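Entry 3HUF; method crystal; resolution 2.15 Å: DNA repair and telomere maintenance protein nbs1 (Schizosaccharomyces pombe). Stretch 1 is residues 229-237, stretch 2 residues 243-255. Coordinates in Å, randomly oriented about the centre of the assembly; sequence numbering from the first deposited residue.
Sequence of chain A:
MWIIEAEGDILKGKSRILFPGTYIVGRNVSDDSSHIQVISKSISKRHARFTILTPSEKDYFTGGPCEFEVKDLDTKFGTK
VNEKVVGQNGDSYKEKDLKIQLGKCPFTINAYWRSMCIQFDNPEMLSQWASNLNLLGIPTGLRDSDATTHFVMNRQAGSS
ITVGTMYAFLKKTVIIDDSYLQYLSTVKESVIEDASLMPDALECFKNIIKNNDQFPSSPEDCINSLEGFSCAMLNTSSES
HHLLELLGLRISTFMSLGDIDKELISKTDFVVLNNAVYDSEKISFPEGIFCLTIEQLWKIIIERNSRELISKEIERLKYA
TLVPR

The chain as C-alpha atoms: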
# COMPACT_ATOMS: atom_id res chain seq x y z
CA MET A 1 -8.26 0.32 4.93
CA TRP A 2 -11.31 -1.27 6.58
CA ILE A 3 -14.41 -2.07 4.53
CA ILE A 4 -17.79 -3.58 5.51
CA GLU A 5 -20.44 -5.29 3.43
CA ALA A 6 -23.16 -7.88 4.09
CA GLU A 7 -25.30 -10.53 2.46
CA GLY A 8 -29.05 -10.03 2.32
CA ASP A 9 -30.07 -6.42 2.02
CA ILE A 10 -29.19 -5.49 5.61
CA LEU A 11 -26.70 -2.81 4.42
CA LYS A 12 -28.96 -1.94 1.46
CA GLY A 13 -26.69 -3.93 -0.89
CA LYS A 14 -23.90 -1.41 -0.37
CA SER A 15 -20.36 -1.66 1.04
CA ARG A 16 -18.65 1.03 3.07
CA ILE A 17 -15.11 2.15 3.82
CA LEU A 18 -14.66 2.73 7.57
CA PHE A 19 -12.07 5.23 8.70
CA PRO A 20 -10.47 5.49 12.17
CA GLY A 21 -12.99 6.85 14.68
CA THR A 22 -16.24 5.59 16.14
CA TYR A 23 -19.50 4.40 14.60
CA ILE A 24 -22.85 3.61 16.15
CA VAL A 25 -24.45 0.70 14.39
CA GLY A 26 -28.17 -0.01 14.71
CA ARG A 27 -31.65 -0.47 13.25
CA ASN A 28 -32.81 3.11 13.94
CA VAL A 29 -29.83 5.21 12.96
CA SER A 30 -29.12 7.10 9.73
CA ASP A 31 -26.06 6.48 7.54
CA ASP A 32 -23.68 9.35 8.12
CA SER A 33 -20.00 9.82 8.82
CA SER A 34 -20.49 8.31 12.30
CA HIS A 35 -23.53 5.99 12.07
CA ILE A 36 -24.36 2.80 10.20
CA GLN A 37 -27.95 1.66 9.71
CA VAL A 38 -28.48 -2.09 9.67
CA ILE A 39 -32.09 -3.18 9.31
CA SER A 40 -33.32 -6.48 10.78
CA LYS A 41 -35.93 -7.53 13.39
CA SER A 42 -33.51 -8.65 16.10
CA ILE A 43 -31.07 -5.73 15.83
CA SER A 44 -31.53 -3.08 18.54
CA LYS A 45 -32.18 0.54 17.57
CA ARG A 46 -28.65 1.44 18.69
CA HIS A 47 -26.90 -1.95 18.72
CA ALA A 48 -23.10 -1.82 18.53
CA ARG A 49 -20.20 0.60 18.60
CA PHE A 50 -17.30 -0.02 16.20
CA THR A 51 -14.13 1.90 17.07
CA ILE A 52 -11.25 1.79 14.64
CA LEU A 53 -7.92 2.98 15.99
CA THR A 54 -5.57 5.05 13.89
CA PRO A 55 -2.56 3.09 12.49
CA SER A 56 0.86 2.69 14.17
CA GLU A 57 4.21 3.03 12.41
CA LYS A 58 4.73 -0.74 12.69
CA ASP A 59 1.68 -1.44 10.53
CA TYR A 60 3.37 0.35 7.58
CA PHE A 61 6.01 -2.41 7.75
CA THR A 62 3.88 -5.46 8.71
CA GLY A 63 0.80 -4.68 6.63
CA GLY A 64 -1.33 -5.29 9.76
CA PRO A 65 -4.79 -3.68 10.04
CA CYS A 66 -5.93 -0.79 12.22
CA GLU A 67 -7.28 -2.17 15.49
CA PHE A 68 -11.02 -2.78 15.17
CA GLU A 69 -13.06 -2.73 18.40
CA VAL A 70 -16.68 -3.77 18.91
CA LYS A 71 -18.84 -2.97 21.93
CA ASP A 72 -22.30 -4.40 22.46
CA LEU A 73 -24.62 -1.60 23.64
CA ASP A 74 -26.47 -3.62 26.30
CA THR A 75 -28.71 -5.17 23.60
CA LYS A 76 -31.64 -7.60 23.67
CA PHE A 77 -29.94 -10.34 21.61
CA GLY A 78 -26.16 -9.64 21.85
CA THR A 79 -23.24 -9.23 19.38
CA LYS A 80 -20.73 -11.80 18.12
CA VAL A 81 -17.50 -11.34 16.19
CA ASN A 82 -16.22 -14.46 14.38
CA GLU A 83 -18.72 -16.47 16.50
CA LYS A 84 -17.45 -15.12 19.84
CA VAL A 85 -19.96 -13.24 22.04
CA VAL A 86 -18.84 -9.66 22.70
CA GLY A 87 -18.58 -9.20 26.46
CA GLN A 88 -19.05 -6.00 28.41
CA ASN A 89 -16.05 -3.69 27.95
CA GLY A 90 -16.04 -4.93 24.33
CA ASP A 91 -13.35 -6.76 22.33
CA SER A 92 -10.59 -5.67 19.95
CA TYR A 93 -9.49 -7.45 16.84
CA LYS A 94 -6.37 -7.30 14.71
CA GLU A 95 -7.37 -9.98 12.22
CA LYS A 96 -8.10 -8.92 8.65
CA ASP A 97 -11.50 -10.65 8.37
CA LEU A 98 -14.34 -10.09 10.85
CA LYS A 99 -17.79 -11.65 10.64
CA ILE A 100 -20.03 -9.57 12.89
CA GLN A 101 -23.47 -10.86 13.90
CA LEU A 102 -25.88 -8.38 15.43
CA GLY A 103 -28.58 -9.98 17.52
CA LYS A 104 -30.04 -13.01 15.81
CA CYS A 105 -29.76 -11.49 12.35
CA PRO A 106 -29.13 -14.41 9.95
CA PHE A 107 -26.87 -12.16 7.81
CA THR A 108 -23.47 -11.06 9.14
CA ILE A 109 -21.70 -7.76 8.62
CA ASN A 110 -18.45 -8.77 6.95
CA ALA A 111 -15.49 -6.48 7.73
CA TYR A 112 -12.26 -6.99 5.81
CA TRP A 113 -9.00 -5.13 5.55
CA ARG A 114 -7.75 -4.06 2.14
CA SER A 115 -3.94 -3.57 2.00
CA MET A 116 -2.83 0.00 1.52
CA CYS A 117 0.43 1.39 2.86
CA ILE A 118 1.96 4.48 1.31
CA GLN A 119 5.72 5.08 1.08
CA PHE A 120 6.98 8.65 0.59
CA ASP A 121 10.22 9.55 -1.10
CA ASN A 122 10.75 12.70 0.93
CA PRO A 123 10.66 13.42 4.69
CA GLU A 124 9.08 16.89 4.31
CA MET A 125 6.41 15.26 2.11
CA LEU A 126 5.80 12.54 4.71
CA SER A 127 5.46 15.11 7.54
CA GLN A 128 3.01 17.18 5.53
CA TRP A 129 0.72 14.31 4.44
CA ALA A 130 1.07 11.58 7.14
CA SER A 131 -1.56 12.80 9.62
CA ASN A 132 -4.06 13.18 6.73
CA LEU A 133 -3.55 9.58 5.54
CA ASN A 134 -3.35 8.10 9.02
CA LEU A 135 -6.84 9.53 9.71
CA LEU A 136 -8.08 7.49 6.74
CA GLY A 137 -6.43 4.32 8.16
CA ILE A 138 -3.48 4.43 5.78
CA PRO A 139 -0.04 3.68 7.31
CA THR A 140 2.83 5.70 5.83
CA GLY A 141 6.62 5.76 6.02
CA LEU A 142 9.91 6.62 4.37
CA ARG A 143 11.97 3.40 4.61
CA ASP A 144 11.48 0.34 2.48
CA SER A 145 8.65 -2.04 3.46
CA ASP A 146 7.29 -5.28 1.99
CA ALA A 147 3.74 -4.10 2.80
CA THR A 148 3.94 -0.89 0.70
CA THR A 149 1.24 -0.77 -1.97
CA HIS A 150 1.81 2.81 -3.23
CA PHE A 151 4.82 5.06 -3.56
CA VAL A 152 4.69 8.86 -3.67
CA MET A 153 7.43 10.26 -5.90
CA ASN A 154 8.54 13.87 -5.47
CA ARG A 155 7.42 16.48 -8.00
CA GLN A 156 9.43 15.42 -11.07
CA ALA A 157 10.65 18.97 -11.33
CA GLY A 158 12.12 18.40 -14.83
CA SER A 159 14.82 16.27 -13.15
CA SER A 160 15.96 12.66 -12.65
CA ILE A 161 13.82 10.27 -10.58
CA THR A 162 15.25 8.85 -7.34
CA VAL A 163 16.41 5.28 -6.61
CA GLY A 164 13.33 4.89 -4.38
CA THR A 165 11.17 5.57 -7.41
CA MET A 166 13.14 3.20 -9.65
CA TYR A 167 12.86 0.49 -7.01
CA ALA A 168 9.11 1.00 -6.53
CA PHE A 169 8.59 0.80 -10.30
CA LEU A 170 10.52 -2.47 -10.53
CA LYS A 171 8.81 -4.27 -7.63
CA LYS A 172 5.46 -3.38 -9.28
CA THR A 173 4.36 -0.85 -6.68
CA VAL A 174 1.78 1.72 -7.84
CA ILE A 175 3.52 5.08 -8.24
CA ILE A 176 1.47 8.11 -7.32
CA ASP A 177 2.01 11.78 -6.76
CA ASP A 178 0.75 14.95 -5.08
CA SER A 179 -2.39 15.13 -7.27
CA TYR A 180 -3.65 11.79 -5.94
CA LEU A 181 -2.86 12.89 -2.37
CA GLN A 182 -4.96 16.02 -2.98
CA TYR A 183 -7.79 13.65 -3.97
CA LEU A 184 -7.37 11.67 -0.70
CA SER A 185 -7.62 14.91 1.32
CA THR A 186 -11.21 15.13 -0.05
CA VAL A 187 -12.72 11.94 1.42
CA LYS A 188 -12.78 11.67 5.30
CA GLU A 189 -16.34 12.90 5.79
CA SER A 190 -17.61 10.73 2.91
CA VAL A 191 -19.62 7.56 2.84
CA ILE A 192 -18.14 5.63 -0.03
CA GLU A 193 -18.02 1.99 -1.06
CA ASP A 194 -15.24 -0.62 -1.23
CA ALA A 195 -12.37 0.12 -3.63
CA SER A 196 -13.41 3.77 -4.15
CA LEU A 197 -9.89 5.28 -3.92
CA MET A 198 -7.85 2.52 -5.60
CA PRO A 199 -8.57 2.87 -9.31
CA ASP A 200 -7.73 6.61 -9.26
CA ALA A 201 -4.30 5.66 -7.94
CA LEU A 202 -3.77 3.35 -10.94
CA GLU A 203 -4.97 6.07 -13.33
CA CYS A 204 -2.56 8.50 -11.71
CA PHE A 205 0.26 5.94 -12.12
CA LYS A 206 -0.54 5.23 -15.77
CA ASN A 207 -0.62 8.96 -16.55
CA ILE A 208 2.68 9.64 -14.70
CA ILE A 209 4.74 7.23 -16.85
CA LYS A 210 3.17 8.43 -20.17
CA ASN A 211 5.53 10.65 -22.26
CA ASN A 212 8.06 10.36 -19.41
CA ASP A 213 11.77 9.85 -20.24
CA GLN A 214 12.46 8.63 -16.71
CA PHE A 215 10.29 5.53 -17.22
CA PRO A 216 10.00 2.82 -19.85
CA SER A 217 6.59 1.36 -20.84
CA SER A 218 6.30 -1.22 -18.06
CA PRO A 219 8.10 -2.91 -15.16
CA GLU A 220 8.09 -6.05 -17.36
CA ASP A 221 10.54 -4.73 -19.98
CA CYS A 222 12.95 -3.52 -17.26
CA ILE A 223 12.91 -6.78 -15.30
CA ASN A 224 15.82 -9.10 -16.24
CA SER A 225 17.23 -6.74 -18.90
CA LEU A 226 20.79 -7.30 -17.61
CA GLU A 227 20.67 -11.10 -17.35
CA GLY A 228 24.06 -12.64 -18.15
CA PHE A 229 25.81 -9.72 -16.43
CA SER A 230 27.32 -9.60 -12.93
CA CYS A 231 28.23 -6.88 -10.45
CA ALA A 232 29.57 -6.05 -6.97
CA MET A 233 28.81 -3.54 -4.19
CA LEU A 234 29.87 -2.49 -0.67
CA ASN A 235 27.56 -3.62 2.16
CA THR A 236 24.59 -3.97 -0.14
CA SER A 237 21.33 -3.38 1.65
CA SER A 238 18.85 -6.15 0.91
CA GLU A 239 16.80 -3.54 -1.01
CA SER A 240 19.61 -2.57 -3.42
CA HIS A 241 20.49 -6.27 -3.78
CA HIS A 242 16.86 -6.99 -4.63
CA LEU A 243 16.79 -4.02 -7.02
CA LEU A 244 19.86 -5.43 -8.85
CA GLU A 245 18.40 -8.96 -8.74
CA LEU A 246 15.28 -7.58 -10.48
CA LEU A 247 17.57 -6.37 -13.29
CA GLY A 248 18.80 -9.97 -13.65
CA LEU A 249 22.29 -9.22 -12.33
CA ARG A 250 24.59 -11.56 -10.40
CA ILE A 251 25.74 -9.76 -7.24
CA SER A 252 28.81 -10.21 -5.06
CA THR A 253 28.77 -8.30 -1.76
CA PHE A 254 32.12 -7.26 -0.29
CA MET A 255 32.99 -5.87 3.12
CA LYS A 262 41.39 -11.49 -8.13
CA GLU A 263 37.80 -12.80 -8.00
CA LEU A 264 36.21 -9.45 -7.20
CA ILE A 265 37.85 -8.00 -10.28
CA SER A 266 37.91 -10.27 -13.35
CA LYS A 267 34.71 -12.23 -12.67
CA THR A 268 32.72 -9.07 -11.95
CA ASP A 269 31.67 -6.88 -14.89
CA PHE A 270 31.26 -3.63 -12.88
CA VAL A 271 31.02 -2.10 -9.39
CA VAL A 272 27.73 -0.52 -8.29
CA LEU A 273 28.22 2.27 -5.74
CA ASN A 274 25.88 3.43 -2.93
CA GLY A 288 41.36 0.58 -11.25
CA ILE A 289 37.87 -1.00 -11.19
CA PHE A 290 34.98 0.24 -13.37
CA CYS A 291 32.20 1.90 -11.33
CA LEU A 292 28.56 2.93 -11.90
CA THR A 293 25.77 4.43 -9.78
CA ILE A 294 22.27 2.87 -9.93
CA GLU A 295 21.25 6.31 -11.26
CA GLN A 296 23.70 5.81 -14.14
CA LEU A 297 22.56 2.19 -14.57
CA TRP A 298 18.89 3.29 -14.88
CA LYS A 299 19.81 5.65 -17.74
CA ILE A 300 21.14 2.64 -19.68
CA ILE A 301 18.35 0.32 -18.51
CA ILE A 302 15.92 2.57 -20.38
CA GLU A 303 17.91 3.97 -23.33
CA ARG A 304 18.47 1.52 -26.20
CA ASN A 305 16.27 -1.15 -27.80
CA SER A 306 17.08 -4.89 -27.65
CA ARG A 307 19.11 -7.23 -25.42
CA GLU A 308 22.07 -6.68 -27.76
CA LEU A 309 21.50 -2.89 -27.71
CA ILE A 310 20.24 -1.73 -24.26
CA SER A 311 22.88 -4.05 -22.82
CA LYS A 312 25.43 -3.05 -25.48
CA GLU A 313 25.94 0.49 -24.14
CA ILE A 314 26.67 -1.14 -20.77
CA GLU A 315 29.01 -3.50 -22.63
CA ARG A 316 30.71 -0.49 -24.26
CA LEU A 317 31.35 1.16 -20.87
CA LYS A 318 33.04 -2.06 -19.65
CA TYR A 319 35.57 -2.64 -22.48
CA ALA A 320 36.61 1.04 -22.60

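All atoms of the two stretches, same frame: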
# COMPACT_ATOMS: atom_id res chain seq x y z
N PHE A 229 24.83 -10.60 -17.08
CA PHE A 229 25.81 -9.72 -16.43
C PHE A 229 25.98 -10.06 -14.94
O PHE A 229 25.16 -10.83 -14.36
CB PHE A 229 25.42 -8.25 -16.57
CG PHE A 229 25.59 -7.71 -17.95
CD1 PHE A 229 24.53 -7.72 -18.85
CD2 PHE A 229 26.80 -7.15 -18.35
CE1 PHE A 229 24.68 -7.21 -20.12
CE2 PHE A 229 26.96 -6.64 -19.63
CZ PHE A 229 25.89 -6.67 -20.51
N SER A 230 27.05 -9.47 -14.36
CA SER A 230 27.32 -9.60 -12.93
C SER A 230 27.89 -8.30 -12.38
O SER A 230 28.46 -7.49 -13.13
CB SER A 230 28.28 -10.76 -12.67
OG SER A 230 29.55 -10.52 -13.25
N CYS A 231 27.73 -8.09 -11.08
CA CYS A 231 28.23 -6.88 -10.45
C CYS A 231 28.72 -7.11 -9.02
O CYS A 231 28.68 -8.23 -8.52
CB CYS A 231 27.17 -5.77 -10.50
SG CYS A 231 25.76 -5.96 -9.37
N ALA A 232 29.17 -6.03 -8.38
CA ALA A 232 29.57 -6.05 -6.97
C ALA A 232 29.27 -4.72 -6.28
O ALA A 232 29.44 -3.66 -6.89
CB ALA A 232 31.05 -6.37 -6.87
N MET A 233 28.81 -4.75 -5.02
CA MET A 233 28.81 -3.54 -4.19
C MET A 233 29.11 -3.71 -2.69
O MET A 233 29.05 -4.82 -2.15
CB MET A 233 27.59 -2.61 -4.41
CG MET A 233 26.22 -3.16 -4.18
SD MET A 233 25.14 -1.97 -3.32
CE MET A 233 24.55 -0.93 -4.65
N LEU A 234 29.44 -2.58 -2.06
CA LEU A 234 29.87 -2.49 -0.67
C LEU A 234 28.69 -2.46 0.30
O LEU A 234 27.86 -1.55 0.24
CB LEU A 234 30.74 -1.23 -0.47
CG LEU A 234 31.53 -0.86 0.80
CD1 LEU A 234 30.66 -0.65 2.07
CD2 LEU A 234 32.66 -1.85 1.08
N ASN A 235 28.65 -3.44 1.21
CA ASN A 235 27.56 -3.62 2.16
C ASN A 235 26.20 -3.36 1.54
O ASN A 235 25.47 -2.46 1.97
CB ASN A 235 27.74 -2.75 3.42
CG ASN A 235 26.66 -3.01 4.49
OD1 ASN A 235 25.75 -3.85 4.32
ND2 ASN A 235 26.76 -2.28 5.61
N THR A 236 25.88 -4.12 0.50
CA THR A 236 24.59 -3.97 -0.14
C THR A 236 23.49 -4.21 0.89
O THR A 236 23.48 -5.22 1.60
CB THR A 236 24.41 -4.88 -1.38
OG1 THR A 236 23.59 -6.01 -1.06
CG2 THR A 236 25.73 -5.35 -1.89
N SER A 237 22.61 -3.22 1.00
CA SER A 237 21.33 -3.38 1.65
C SER A 237 20.57 -4.46 0.90
O SER A 237 20.82 -4.70 -0.29
CB SER A 237 20.57 -2.06 1.59
OG SER A 237 20.30 -1.71 0.24
N LEU A 243 16.87 -4.89 -5.85
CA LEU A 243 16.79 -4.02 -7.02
C LEU A 243 17.67 -4.57 -8.16
O LEU A 243 17.19 -4.73 -9.29
CB LEU A 243 17.16 -2.58 -6.63
CG LEU A 243 17.37 -1.43 -7.63
CD1 LEU A 243 16.53 -1.56 -8.85
CD2 LEU A 243 17.05 -0.11 -6.96
N LEU A 244 18.93 -4.89 -7.86
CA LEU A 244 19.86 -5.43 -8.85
C LEU A 244 19.49 -6.85 -9.32
O LEU A 244 19.65 -7.17 -10.50
CB LEU A 244 21.30 -5.37 -8.35
CG LEU A 244 21.77 -3.99 -7.91
CD1 LEU A 244 23.09 -4.11 -7.18
CD2 LEU A 244 21.88 -3.02 -9.10
N GLU A 245 19.02 -7.68 -8.40
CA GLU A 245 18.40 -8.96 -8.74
C GLU A 245 17.32 -8.79 -9.80
O GLU A 245 17.33 -9.48 -10.81
CB GLU A 245 17.75 -9.59 -7.52
CG GLU A 245 18.45 -10.80 -6.98
CD GLU A 245 17.63 -11.50 -5.91
OE1 GLU A 245 18.04 -12.62 -5.52
OE2 GLU A 245 16.59 -10.95 -5.46
N LEU A 246 16.38 -7.87 -9.55
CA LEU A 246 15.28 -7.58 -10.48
C LEU A 246 15.74 -7.19 -11.88
O LEU A 246 14.99 -7.37 -12.84
CB LEU A 246 14.33 -6.53 -9.91
CG LEU A 246 13.53 -6.96 -8.67
CD1 LEU A 246 12.60 -5.86 -8.19
CD2 LEU A 246 12.76 -8.27 -8.93
N LEU A 247 16.98 -6.69 -12.00
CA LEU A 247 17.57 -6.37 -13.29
C LEU A 247 18.24 -7.61 -13.90
O LEU A 247 18.76 -7.55 -15.02
CB LEU A 247 18.58 -5.22 -13.17
CG LEU A 247 18.04 -3.91 -12.57
CD1 LEU A 247 19.15 -2.87 -12.39
CD2 LEU A 247 16.90 -3.33 -13.40
N GLY A 248 18.22 -8.72 -13.17
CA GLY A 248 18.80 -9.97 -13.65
C GLY A 248 20.30 -10.09 -13.44
O GLY A 248 20.94 -10.96 -14.03
N LEU A 249 20.85 -9.21 -12.60
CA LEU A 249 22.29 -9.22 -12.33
C LEU A 249 22.69 -10.30 -11.33
O LEU A 249 21.87 -10.77 -10.52
CB LEU A 249 22.74 -7.85 -11.81
CG LEU A 249 22.83 -6.67 -12.76
CD1 LEU A 249 22.87 -5.39 -11.96
CD2 LEU A 249 24.07 -6.77 -13.66
N ARG A 250 23.97 -10.69 -11.39
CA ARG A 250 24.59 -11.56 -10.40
C ARG A 250 25.40 -10.65 -9.48
O ARG A 250 26.22 -9.88 -9.93
CB ARG A 250 25.48 -12.57 -11.13
CG ARG A 250 26.44 -13.39 -10.28
CD ARG A 250 26.93 -14.57 -11.11
NE ARG A 250 28.27 -15.04 -10.76
CZ ARG A 250 28.87 -16.06 -11.37
NH1 ARG A 250 28.25 -16.69 -12.36
NH2 ARG A 250 30.09 -16.44 -11.01
N ILE A 251 25.14 -10.72 -8.17
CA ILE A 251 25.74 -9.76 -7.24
C ILE A 251 26.72 -10.43 -6.28
O ILE A 251 26.45 -11.51 -5.76
CB ILE A 251 24.66 -9.02 -6.43
CG1 ILE A 251 23.52 -8.58 -7.34
CG2 ILE A 251 25.25 -7.80 -5.71
CD1 ILE A 251 22.16 -8.70 -6.70
N SER A 252 27.85 -9.77 -6.06
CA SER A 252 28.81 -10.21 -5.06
C SER A 252 29.04 -9.07 -4.07
O SER A 252 29.54 -8.01 -4.44
CB SER A 252 30.13 -10.63 -5.71
OG SER A 252 29.90 -11.59 -6.71
N THR A 253 28.66 -9.31 -2.81
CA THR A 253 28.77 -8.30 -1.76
C THR A 253 30.12 -8.42 -1.07
O THR A 253 30.50 -9.50 -0.61
CB THR A 253 27.62 -8.45 -0.74
OG1 THR A 253 26.36 -8.33 -1.41
CG2 THR A 253 27.70 -7.40 0.37
N PHE A 254 30.86 -7.31 -1.02
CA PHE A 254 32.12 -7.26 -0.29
C PHE A 254 32.03 -6.35 0.93
O PHE A 254 31.12 -5.54 1.08
CB PHE A 254 33.31 -6.90 -1.20
CG PHE A 254 33.13 -5.63 -1.99
CD1 PHE A 254 33.49 -4.40 -1.45
CD2 PHE A 254 32.62 -5.67 -3.29
CE1 PHE A 254 33.32 -3.22 -2.19
CE2 PHE A 254 32.45 -4.50 -4.03
CZ PHE A 254 32.80 -3.27 -3.48
N MET A 255 33.01 -6.51 1.81
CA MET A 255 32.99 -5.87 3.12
C MET A 255 33.80 -4.57 3.14
O MET A 255 33.39 -3.59 3.78
CB MET A 255 33.51 -6.84 4.18
CG MET A 255 32.66 -8.10 4.35
SD MET A 255 33.20 -9.06 5.77
CE MET A 255 32.79 -7.93 7.10

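Two parallel strands, joined by a helix, meet in register here, and every hydrogen bond between them is made by the backbone: the odd-numbered residues Phe229 to Asn235 bond to Arg250, Ser252 and Phe254, Cys231 and Met233 each reaching two of them. The ladder opens where Arg250 N donates to Phe229 O (3.2 Å). The end of the Phe229 side chain leads away, but its CB packs at 3.5 Å on Leu249 CD2, so the base of the side chain makes the contact.

Ser230 is buried, a small residue beside Arg250 on the same face, with CB to CB at 3.7 Å; its hydroxyl is satisfied elsewhere in the structure. Cys231 follows as the most covered residue of the stretch. Its N reaches Arg250 O at a short 2.6 Å, and its O accepts from Ser252 N at 3.0 Å. On the other face its compact SG, at chi1 p, lies among Leu244 CD1 and Leu249 CD1 (both 3.9 Å) and Ile251 CG1 (4.0 Å), an apolar pocket drawn from helix, loop and strand.

Ala232 returns to the face of Ser230. Its methyl meets the edge of the Phe254 ring, CB to CE2 at 3.7 Å. Met233 N makes only a weak bond to Ser252 O (3.4 Å), whereas Met233 O accepts from Phe254 N at 3.3 Å; its side chain shares the Cys231 face, and CE extends to Leu244 CD1 (4.3 Å).

Leu234, though exposed, sends CD2 to Phe254 CE1 (3.6 Å), so Ala232 and Leu234 both use that aromatic ring; Phe254 has chi1 p, and the end of its side chain comes nearer to stretch 1. The CA-to-CB bond of Asn235 points away, and the residue contributes backbone, its N bonding nearly straight to Phe254 O (3.2 Å). Thr236 finishes the contact, CG2 lying 3.1 Å from Thr253 OG1, before Ser237 takes the N-cap position, right before the helix.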